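Local coordinates for acarbose Kinase Mak1 (Uncultured bacterium, PDB 6WB4), which phosphorylates the antidiabetic drug acarbose, probably using ATP as the phosphate donor, as a sugar kinase of the pfkB (ribokinase-like) family, at residues Ala198-Val203 with Ala272-Tyr277; Gly112-Val117 with Ser128-Arg133; His36-Lys41 with Met51-Ile56. All blocks are in the same frame, centred on the assembly; numbering follows the deposited sequence.

Interaction 1 of 3, residues Ala198-Val203 with Ala272-Tyr277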
loop_
_atom_site.group_PDB
_atom_site.type_symbol
_atom_site.label_atom_id
_atom_site.label_comp_id
_atom_site.label_asym_id
_atom_site.label_seq_id
_atom_site.Cartn_x
_atom_site.Cartn_y
_atom_site.Cartn_z
ATOM N N ALA B 198 -1.013 34.147 3.178
ATOM C CA ALA B 198 -2.398 33.892 2.793
ATOM C C ALA B 198 -3.375 34.780 3.547
ATOM O O ALA B 198 -3.115 35.198 4.673
ATOM C CB ALA B 198 -2.751 32.419 3.006
ATOM N N ASP B 199 -4.513 35.041 2.920
ATOM C CA ASP B 199 -5.547 35.886 3.505
ATOM C C ASP B 199 -6.272 35.145 4.625
ATOM O O ASP B 199 -6.563 35.720 5.673
ATOM C CB ASP B 199 -6.538 36.356 2.426
ATOM C CG ASP B 199 -5.864 37.172 1.325
ATOM O OD1 ASP B 199 -5.180 38.167 1.649
ATOM O OD2 ASP B 199 -5.993 36.812 0.136
ATOM N N TYR B 200 -6.599 33.880 4.390
ATOM C CA TYR B 200 -7.286 33.084 5.399
ATOM C C TYR B 200 -6.400 31.915 5.798
ATOM O O TYR B 200 -6.134 31.027 4.989
ATOM C CB TYR B 200 -8.643 32.578 4.892
ATOM C CG TYR B 200 -9.370 33.547 3.977
ATOM C CD1 TYR B 200 -9.486 34.895 4.299
ATOM C CD2 TYR B 200 -9.934 33.111 2.788
ATOM C CE1 TYR B 200 -10.140 35.779 3.464
ATOM C CE2 TYR B 200 -10.592 33.991 1.944
ATOM C CZ TYR B 200 -10.690 35.324 2.289
ATOM O OH TYR B 200 -11.337 36.206 1.454
ATOM N N VAL B 201 -5.941 31.914 7.044
ATOM C CA VAL B 201 -5.013 30.888 7.501
ATOM C C VAL B 201 -5.701 29.879 8.411
ATOM O O VAL B 201 -6.397 30.255 9.353
ATOM C CB VAL B 201 -3.812 31.511 8.254
ATOM C CG1 VAL B 201 -2.874 30.428 8.810
ATOM C CG2 VAL B 201 -3.068 32.507 7.357
ATOM N N PHE B 202 -5.518 28.597 8.104
ATOM C CA PHE B 202 -6.037 27.519 8.940
ATOM C C PHE B 202 -4.857 26.740 9.503
ATOM O O PHE B 202 -3.883 26.477 8.794
ATOM C CB PHE B 202 -6.969 26.587 8.151
ATOM C CG PHE B 202 -8.180 27.273 7.568
ATOM C CD1 PHE B 202 -8.108 27.916 6.340
ATOM C CD2 PHE B 202 -9.389 27.287 8.254
ATOM C CE1 PHE B 202 -9.227 28.552 5.804
ATOM C CE2 PHE B 202 -10.510 27.921 7.722
ATOM C CZ PHE B 202 -10.429 28.551 6.499
ATOM N N VAL B 203 -4.936 26.366 10.772
ATOM C CA VAL B 203 -3.862 25.593 11.380
ATOM C C VAL B 203 -4.399 24.685 12.484
ATOM O O VAL B 203 -5.382 25.014 13.152
ATOM C CB VAL B 203 -2.759 26.518 11.946
ATOM C CG1 VAL B 203 -3.333 27.440 13.016
ATOM C CG2 VAL B 203 -1.574 25.698 12.483
ATOM N N ALA B 272 -16.376 24.055 3.756
ATOM C CA ALA B 272 -17.616 24.715 4.152
ATOM C C ALA B 272 -17.373 26.159 4.592
ATOM O O ALA B 272 -18.171 27.042 4.274
ATOM C CB ALA B 272 -18.307 23.935 5.267
ATOM N N PHE B 273 -16.285 26.399 5.324
ATOM C CA PHE B 273 -15.916 27.759 5.721
ATOM C C PHE B 273 -15.771 28.627 4.477
ATOM O O PHE B 273 -16.373 29.693 4.373
ATOM C CB PHE B 273 -14.607 27.778 6.521
ATOM C CG PHE B 273 -14.261 29.138 7.102
ATOM C CD1 PHE B 273 -13.819 30.179 6.289
ATOM C CD2 PHE B 273 -14.365 29.367 8.469
ATOM C CE1 PHE B 273 -13.510 31.420 6.824
ATOM C CE2 PHE B 273 -14.053 30.609 9.008
ATOM C CZ PHE B 273 -13.622 31.634 8.187
ATOM N N LEU B 274 -14.951 28.161 3.542
ATOM C CA LEU B 274 -14.705 28.896 2.317
ATOM C C LEU B 274 -15.987 29.198 1.555
ATOM O O LEU B 274 -16.192 30.322 1.104
ATOM C CB LEU B 274 -13.740 28.122 1.416
ATOM C CG LEU B 274 -12.323 27.979 1.973
ATOM C CD1 LEU B 274 -11.438 27.267 0.969
ATOM C CD2 LEU B 274 -11.752 29.344 2.366
ATOM N N CYS B 275 -16.858 28.201 1.431
ATOM C CA CYS B 275 -18.082 28.366 0.650
ATOM C C CYS B 275 -18.995 29.415 1.267
ATOM O O CYS B 275 -19.524 30.272 0.558
ATOM C CB CYS B 275 -18.811 27.032 0.500
ATOM S SG CYS B 275 -18.082 25.997 -0.792
ATOM N N HIS B 276 -19.156 29.359 2.586
ATOM C CA HIS B 276 -19.978 30.339 3.274
ATOM C C HIS B 276 -19.381 31.738 3.186
ATOM O O HIS B 276 -20.067 32.690 2.818
ATOM C CB HIS B 276 -20.148 29.962 4.740
ATOM C CG HIS B 276 -21.225 30.734 5.435
ATOM N ND1 HIS B 276 -21.002 31.965 6.016
ATOM C CD2 HIS B 276 -22.530 30.446 5.654
ATOM C CE1 HIS B 276 -22.124 32.401 6.560
ATOM N NE2 HIS B 276 -23.066 31.499 6.354
ATOM N N TYR B 277 -18.096 31.851 3.511
ATOM C CA TYR B 277 -17.442 33.150 3.625
ATOM C C TYR B 277 -17.414 33.871 2.290
ATOM O O TYR B 277 -17.660 35.068 2.231
ATOM C CB TYR B 277 -16.021 33.003 4.175
ATOM C CG TYR B 277 -15.391 34.324 4.543
ATOM C CD1 TYR B 277 -15.710 34.953 5.742
ATOM C CD2 TYR B 277 -14.484 34.947 3.702
ATOM C CE1 TYR B 277 -15.142 36.168 6.093
ATOM C CE2 TYR B 277 -13.909 36.164 4.046
ATOM C CZ TYR B 277 -14.243 36.772 5.244
ATOM O OH TYR B 277 -13.675 37.988 5.592
#
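In the ribokinase-like alpha/beta fold, helix 265-280 packs on the large central sheet, where its F273, L274 and Y277 meet Y200 and F202 of strand 200-204. The helix, which begins in the GAGD signature of the family, runs roughly antiparallel to the strand, its axis 11.6 Å away at closest approach. Y200 and F202, two residues apart, both point toward it. F273 and Y277, one turn apart, each hold CG anti to the backbone N (chi1 -173° and -170°), which sends both rings to the strand. Two T-shaped pairs result, with the roles exchanged between strand and helix. F202 presents its edge to a face of F273; the centroids are 5.3 Å apart, the planes nearly perpendicular at 87°, and the closest atoms F202 CZ and F273 CD1 at 3.8 Å. In the other pair the helix supplies the edge, Y277 toward the face of Y200, with centroids 5.2 Å apart and Y277 CE2 3.8 Å from Y200 CZ. The end of L274 touches both strand rings, its CD2 lying 4.2 Å from Y200 CD2 and 4.3 Å from F202 CE1. F226 of the next strand meets both tyrosine rings, extending the aromatic cluster. With no hydrogen bond or salt bridge between them, the segments are held by van der Waals and edge-to-face aromatic contacts, a chemistry suited to the buried interior.

Interaction 2 of 3, residues Gly112-Val117 with Ser128-Arg133. With AC1 (4,6-dideoxy-4-{[(1S,4R,5S,6S)-4,5,6-trihydroxy-3-(hydroxymethyl)cyclohex-2-en-1-yl]amino}-alpha-D-glucopyranose), chain D.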
loop_
_atom_site.group_PDB
_atom_site.type_symbol
_atom_site.label_atom_id
_atom_site.label_comp_id
_atom_site.label_asym_id
_atom_site.label_seq_id
_atom_site.Cartn_x
_atom_site.Cartn_y
_atom_site.Cartn_z
ATOM N N GLY B 112 7.135 10.148 -10.467
ATOM C CA GLY B 112 5.814 9.573 -10.292
ATOM C C GLY B 112 4.878 10.259 -9.316
ATOM O O GLY B 112 5.198 11.287 -8.727
ATOM N N THR B 113 3.680 9.699 -9.200
ATOM C CA THR B 113 2.631 10.208 -8.328
ATOM C C THR B 113 2.966 10.037 -6.846
ATOM O O THR B 113 3.545 9.023 -6.457
ATOM C CB THR B 113 1.315 9.489 -8.632
ATOM O OG1 THR B 113 0.998 9.658 -10.018
ATOM C CG2 THR B 113 0.185 10.016 -7.759
ATOM N N ARG B 114 2.602 11.023 -6.026
ATOM C CA ARG B 114 2.744 10.916 -4.579
ATOM C C ARG B 114 1.885 9.775 -4.075
ATOM O O ARG B 114 0.740 9.632 -4.492
ATOM C CB ARG B 114 2.333 12.211 -3.873
ATOM C CG ARG B 114 2.993 13.464 -4.369
ATOM C CD ARG B 114 2.493 14.665 -3.565
ATOM N NE ARG B 114 2.832 15.944 -4.195
ATOM C CZ ARG B 114 2.050 16.596 -5.049
ATOM N NH1 ARG B 114 0.869 16.097 -5.397
ATOM N NH2 ARG B 114 2.448 17.752 -5.555
ATOM N N ARG B 115 2.414 8.997 -3.139
ATOM C CA ARG B 115 1.674 7.854 -2.622
ATOM C C ARG B 115 1.944 7.638 -1.147
ATOM O O ARG B 115 2.959 8.067 -0.623
ATOM C CB ARG B 115 2.018 6.599 -3.417
ATOM C CG ARG B 115 3.497 6.242 -3.437
ATOM C CD ARG B 115 3.819 5.430 -4.687
ATOM N NE ARG B 115 3.762 6.285 -5.867
ATOM C CZ ARG B 115 3.858 5.860 -7.121
ATOM N NH1 ARG B 115 4.000 4.560 -7.385
ATOM N NH2 ARG B 115 3.796 6.745 -8.116
ATOM N N SER B 116 0.996 7.007 -0.469
ATOM C CA SER B 116 1.147 6.684 0.937
ATOM C C SER B 116 0.647 5.282 1.214
ATOM O O SER B 116 -0.232 4.776 0.509
ATOM C CB SER B 116 0.382 7.672 1.822
ATOM O OG SER B 116 0.766 9.009 1.581
ATOM N N VAL B 117 1.220 4.656 2.236
ATOM C CA VAL B 117 0.569 3.528 2.882
ATOM C C VAL B 117 0.062 4.049 4.222
ATOM O O VAL B 117 0.807 4.681 4.972
ATOM C CB VAL B 117 1.497 2.305 3.058
ATOM C CG1 VAL B 117 0.932 1.342 4.103
ATOM C CG2 VAL B 117 1.724 1.601 1.712
ATOM N N SER B 128 0.322 7.240 8.861
ATOM C CA SER B 128 0.574 7.426 7.445
ATOM C C SER B 128 2.061 7.353 7.105
ATOM O O SER B 128 2.877 8.091 7.655
ATOM C CB SER B 128 -0.010 8.765 6.984
ATOM O OG SER B 128 0.404 9.084 5.665
ATOM N N LEU B 129 2.405 6.443 6.203
ATOM C CA LEU B 129 3.763 6.356 5.689
ATOM C C LEU B 129 3.788 7.018 4.312
ATOM O O LEU B 129 3.386 6.417 3.316
ATOM C CB LEU B 129 4.207 4.904 5.613
ATOM C CG LEU B 129 3.961 4.160 6.927
ATOM C CD1 LEU B 129 4.118 2.665 6.728
ATOM C CD2 LEU B 129 4.913 4.666 8.004
ATOM N N TYR B 130 4.260 8.261 4.275
ATOM C CA TYR B 130 4.109 9.125 3.109
ATOM C C TYR B 130 5.326 9.116 2.175
ATOM O O TYR B 130 6.442 9.394 2.600
ATOM C CB TYR B 130 3.808 10.545 3.610
ATOM C CG TYR B 130 3.568 11.605 2.559
ATOM C CD1 TYR B 130 2.473 11.538 1.701
ATOM C CD2 TYR B 130 4.411 12.705 2.456
ATOM C CE1 TYR B 130 2.248 12.520 0.752
ATOM C CE2 TYR B 130 4.193 13.692 1.512
ATOM C CZ TYR B 130 3.113 13.597 0.664
ATOM O OH TYR B 130 2.904 14.586 -0.273
ATOM N N ASP B 131 5.095 8.830 0.896
ATOM C CA ASP B 131 6.145 8.889 -0.124
ATOM C C ASP B 131 5.854 10.019 -1.109
ATOM O O ASP B 131 5.060 9.854 -2.031
ATOM C CB ASP B 131 6.268 7.542 -0.861
ATOM C CG ASP B 131 7.239 7.588 -2.042
ATOM O OD1 ASP B 131 8.113 8.483 -2.103
ATOM O OD2 ASP B 131 7.126 6.714 -2.928
ATOM N N PRO B 132 6.490 11.178 -0.897
ATOM C CA PRO B 132 6.328 12.389 -1.714
ATOM C C PRO B 132 6.892 12.273 -3.138
ATOM O O PRO B 132 6.457 13.026 -4.012
ATOM C CB PRO B 132 7.087 13.456 -0.911
ATOM C CG PRO B 132 8.016 12.699 -0.042
ATOM C CD PRO B 132 7.316 11.429 0.295
ATOM N N ARG B 133 7.855 11.376 -3.358
ATOM C CA ARG B 133 8.397 11.100 -4.698
ATOM C C ARG B 133 9.146 12.288 -5.319
ATOM O O ARG B 133 10.325 12.167 -5.654
ATOM C CB ARG B 133 7.283 10.642 -5.666
ATOM C CG ARG B 133 6.840 9.191 -5.514
ATOM C CD ARG B 133 8.020 8.237 -5.656
ATOM N NE ARG B 133 7.659 6.827 -5.483
ATOM C CZ ARG B 133 7.419 5.991 -6.488
ATOM N NH1 ARG B 133 7.498 6.414 -7.741
ATOM N NH2 ARG B 133 7.101 4.729 -6.242
HETATM C C1 AC1 D . 2.609 18.739 6.527
HETATM O O2 AC1 D . 3.196 17.980 8.754
HETATM C C2 AC1 D . 2.135 18.039 7.790
HETATM C C4A AC1 D . -2.477 12.687 6.923
HETATM C C3 AC1 D . 1.613 16.636 7.504
HETATM O O3 AC1 D . 0.908 16.186 8.670
HETATM C C4 AC1 D . 0.680 16.581 6.290
HETATM N N4A AC1 D . 0.635 15.218 5.778
HETATM C C5 AC1 D . 1.075 17.522 5.147
HETATM O O5 AC1 D . 1.514 18.795 5.615
HETATM C C6 AC1 D . -0.105 17.778 4.218
HETATM C C1B AC1 D . -0.115 14.199 6.494
HETATM C C2B AC1 D . -0.414 12.989 5.595
HETATM O O2B AC1 D . 0.106 13.204 4.275
HETATM C C3B AC1 D . -1.901 12.651 5.517
HETATM O O3B AC1 D . -2.099 11.366 4.905
HETATM O O4 AC1 D . -3.802 12.150 6.971
HETATM C C5B AC1 D . -2.485 14.137 7.257
HETATM C C7B AC1 D . -1.354 14.820 7.107
HETATM C C6B AC1 D . -3.732 14.852 7.710
HETATM O O6B AC1 D . -3.848 16.076 6.968
#
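R115 pairs with D131 and V117 with L129 in the antiparallel hairpin of strands 115-120 and 126-131, part of the small four-stranded sheet that serves as the lid in this family. Backbone bonding is regular. At the first pair R115 N gives to D131 O over 3.0 Å, nearly straight at 172°, and D131 N returns a bond to R115 O; V117 and L129 exchange an equivalent pair. S116 and Y130 form the non-hydrogen-bonded pair between them, where S116 CA-H points to L129 O at 3.3 Å.

The charged contacts gather at the open end of the hairpin. R115 grips T113 O side-on, NE and NH2 each 2.8 Å from that oxygen, and a bend at chi3 (71°) turns its guanidinium back to do so. R133 lies flat on R115, centres 3.6 Å apart and planes at 21°. This stack of two cations is probably tempered by carboxylates: R133 NE makes a salt bridge with D131 OD2 (2.6 Å), on the syn side, while R115 NH2 is bridged to D87. D131 OD2 and R133 NH2 also bond the backbone of I56 in the second subunit, so the same cluster helps join the dimer.

Aromatic and ligand contacts lie on the face bearing S116 and Y130. R114 runs beside Y130, its CD 3.3 Å from Y130 OH, before its guanidinium reaches D82 and V32 O. The Y130 ring has S116 OG at its edge and O2B of the AC1 unit over one face. S128 OG makes a weak hydrogen bond to AC1 O3B, 3.5 Å long.

Interaction 3 of 3, residues His36-Lys41 with Met51-Ile56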
loop_
_atom_site.group_PDB
_atom_site.type_symbol
_atom_site.label_atom_id
_atom_site.label_comp_id
_atom_site.label_asym_id
_atom_site.label_seq_id
_atom_site.Cartn_x
_atom_site.Cartn_y
_atom_site.Cartn_z
ATOM N N HIS B 36 -2.800 3.842 -0.052
ATOM C CA HIS B 36 -3.013 2.405 0.098
ATOM C C HIS B 36 -3.385 2.187 1.565
ATOM O O HIS B 36 -2.565 2.413 2.456
ATOM C CB HIS B 36 -1.765 1.597 -0.288
ATOM C CG HIS B 36 -1.293 1.826 -1.692
ATOM N ND1 HIS B 36 -1.800 1.131 -2.772
ATOM C CD2 HIS B 36 -0.348 2.659 -2.190
ATOM C CE1 HIS B 36 -1.195 1.536 -3.875
ATOM N NE2 HIS B 36 -0.310 2.463 -3.550
ATOM N N ILE B 37 -4.632 1.806 1.825
ATOM C CA ILE B 37 -5.120 1.772 3.200
ATOM C C ILE B 37 -5.116 0.353 3.769
ATOM O O ILE B 37 -5.785 -0.539 3.246
ATOM C CB ILE B 37 -6.546 2.369 3.305
ATOM C CG1 ILE B 37 -6.569 3.795 2.742
ATOM C CG2 ILE B 37 -7.010 2.373 4.754
ATOM C CD1 ILE B 37 -7.953 4.298 2.407
ATOM N N VAL B 38 -4.377 0.154 4.855
ATOM C CA VAL B 38 -4.271 -1.173 5.444
ATOM C C VAL B 38 -4.898 -1.222 6.835
ATOM O O VAL B 38 -4.478 -0.506 7.741
ATOM C CB VAL B 38 -2.801 -1.631 5.538
ATOM C CG1 VAL B 38 -2.740 -3.130 5.735
ATOM C CG2 VAL B 38 -2.042 -1.249 4.280
ATOM N N ARG B 39 -5.894 -2.085 6.998
ATOM C CA ARG B 39 -6.566 -2.251 8.282
ATOM C C ARG B 39 -5.809 -3.262 9.154
ATOM O O ARG B 39 -5.684 -4.434 8.791
ATOM C CB ARG B 39 -8.015 -2.683 8.032
ATOM C CG ARG B 39 -8.666 -1.831 6.941
ATOM C CD ARG B 39 -9.958 -2.399 6.351
ATOM N NE ARG B 39 -11.104 -2.352 7.254
ATOM C CZ ARG B 39 -12.301 -2.853 6.958
ATOM N NH1 ARG B 39 -12.500 -3.433 5.782
ATOM N NH2 ARG B 39 -13.302 -2.769 7.828
ATOM N N VAL B 40 -5.293 -2.806 10.295
ATOM C CA VAL B 40 -4.464 -3.661 11.154
ATOM C C VAL B 40 -5.056 -3.920 12.535
ATOM O O VAL B 40 -5.906 -3.166 13.007
ATOM C CB VAL B 40 -3.042 -3.072 11.350
ATOM C CG1 VAL B 40 -2.355 -2.869 10.009
ATOM C CG2 VAL B 40 -3.085 -1.772 12.160
ATOM N N LYS B 41 -4.584 -4.995 13.171
ATOM C CA LYS B 41 -5.071 -5.422 14.481
ATOM C C LYS B 41 -4.856 -4.338 15.542
ATOM O O LYS B 41 -5.786 -3.986 16.263
ATOM C CB LYS B 41 -4.397 -6.738 14.902
ATOM C CG LYS B 41 -4.854 -7.277 16.267
ATOM C CD LYS B 41 -3.792 -8.148 16.972
ATOM C CE LYS B 41 -3.560 -9.497 16.274
ATOM N NZ LYS B 41 -4.699 -10.454 16.471
HETATM N N MSE B 51 1.539 -11.043 9.239
HETATM C CA MSE B 51 0.151 -11.352 9.550
HETATM C C MSE B 51 -0.698 -10.951 8.364
HETATM O O MSE B 51 -0.291 -10.106 7.567
HETATM C CB MSE B 51 -0.318 -10.630 10.809
HETATM C CG MSE B 51 -0.504 -9.133 10.635
HETATM SE SE MSE B 51 -0.987 -8.278 12.316
HETATM C CE MSE B 51 -2.085 -9.706 13.076
HETATM N N MSE B 52 -1.871 -11.554 8.233
HETATM C CA MSE B 52 -2.737 -11.215 7.115
HETATM C C MSE B 52 -3.772 -10.173 7.539
HETATM O O MSE B 52 -4.127 -10.074 8.715
HETATM C CB MSE B 52 -3.412 -12.468 6.545
HETATM C CG MSE B 52 -4.705 -12.882 7.223
HETATM SE SE MSE B 52 -5.520 -14.433 6.352
HETATM C CE MSE B 52 -7.189 -14.489 7.357
ATOM N N VAL B 53 -4.226 -9.387 6.568
ATOM C CA VAL B 53 -5.139 -8.271 6.798
ATOM C C VAL B 53 -6.301 -8.373 5.822
ATOM O O VAL B 53 -6.196 -9.090 4.825
ATOM C CB VAL B 53 -4.436 -6.902 6.625
ATOM C CG1 VAL B 53 -3.380 -6.696 7.689
ATOM C CG2 VAL B 53 -3.834 -6.778 5.233
ATOM N N PRO B 54 -7.426 -7.688 6.118
ATOM C CA PRO B 54 -8.544 -7.628 5.166
ATOM C C PRO B 54 -8.113 -6.860 3.913
ATOM O O PRO B 54 -7.038 -6.245 3.933
ATOM C CB PRO B 54 -9.639 -6.883 5.947
ATOM C CG PRO B 54 -8.913 -6.127 6.983
ATOM C CD PRO B 54 -7.749 -6.987 7.372
ATOM N N PRO B 55 -8.929 -6.882 2.844
ATOM C CA PRO B 55 -8.489 -6.328 1.561
ATOM C C PRO B 55 -7.990 -4.890 1.642
ATOM O O PRO B 55 -8.628 -4.011 2.223
ATOM C CB PRO B 55 -9.740 -6.427 0.686
ATOM C CG PRO B 55 -10.841 -6.817 1.595
ATOM C CD PRO B 55 -10.237 -7.532 2.720
ATOM N N ILE B 56 -6.821 -4.684 1.050
ATOM C CA ILE B 56 -6.174 -3.384 1.008
ATOM C C ILE B 56 -6.693 -2.538 -0.146
ATOM O O ILE B 56 -6.454 -2.844 -1.315
ATOM C CB ILE B 56 -4.662 -3.534 0.861
ATOM C CG1 ILE B 56 -4.111 -4.426 1.976
ATOM C CG2 ILE B 56 -4.005 -2.176 0.867
ATOM C CD1 ILE B 56 -2.665 -4.818 1.797
#
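V38, V53 and I56 make up the close-packed part of this contact. V38 CG1 meets V53 CG2 at 3.8 Å, the two side chains crossing at about a right angle, whereas V38 and I56 lie side by side and point the same way, with V38 CG2 4.0 Å from I56 CG2. Because I56 CG2 stands anti to its own backbone N, that methyl also comes to the backbone of the strand, 3.4 Å from I37 O. V53 CG1 makes a similar approach to R39 O, again 3.4 Å.

The two segments share no hydrogen bond. Residues 36-41 belong to strand 34-39 of the lid sheet; residues 51-56 run back beside it, 142° from its direction, before leading into the neighbouring strand 57-60. The short strand 51-52 forms a parallel ladder with a strand of the second subunit, where M51 packs on L129, and V38 touches V117 of that subunit, so the segments contribute to the lid-to-lid dimer.

Toward solvent the contact thins. P54 CG lies 3.7 Å from R39 CB and 3.9 Å from R39 CD, against the aliphatic part of an exposed arginine. Farther along, K41 and M51, a selenomethionine introduced by labelling, cross at about a right angle: K41 CE meets the terminal methyl CE of M51 at 3.5 Å, and the lysine is exposed.

Interactions 2 and 3 share the lid sheet, in which strands 115-120 and 34-39 are neighbours: S116 O lies 2.8 Å from H36 N, a probable hydrogen bond, and V117 packs on V38. Both also touch the second subunit, where side chains of interaction 2 in one copy bond to the backbone of interaction 3 in the other. Interaction 1 sits on the opposite side of the chain's centre, its centre about 27 and 35 Å from those of interactions 2 and 3, and touches neither. Its buried chemistry is aromatic, interaction 2 combines a backbone ladder with charged side chains, and interaction 3, partly solvent-exposed, relies on aliphatic packing.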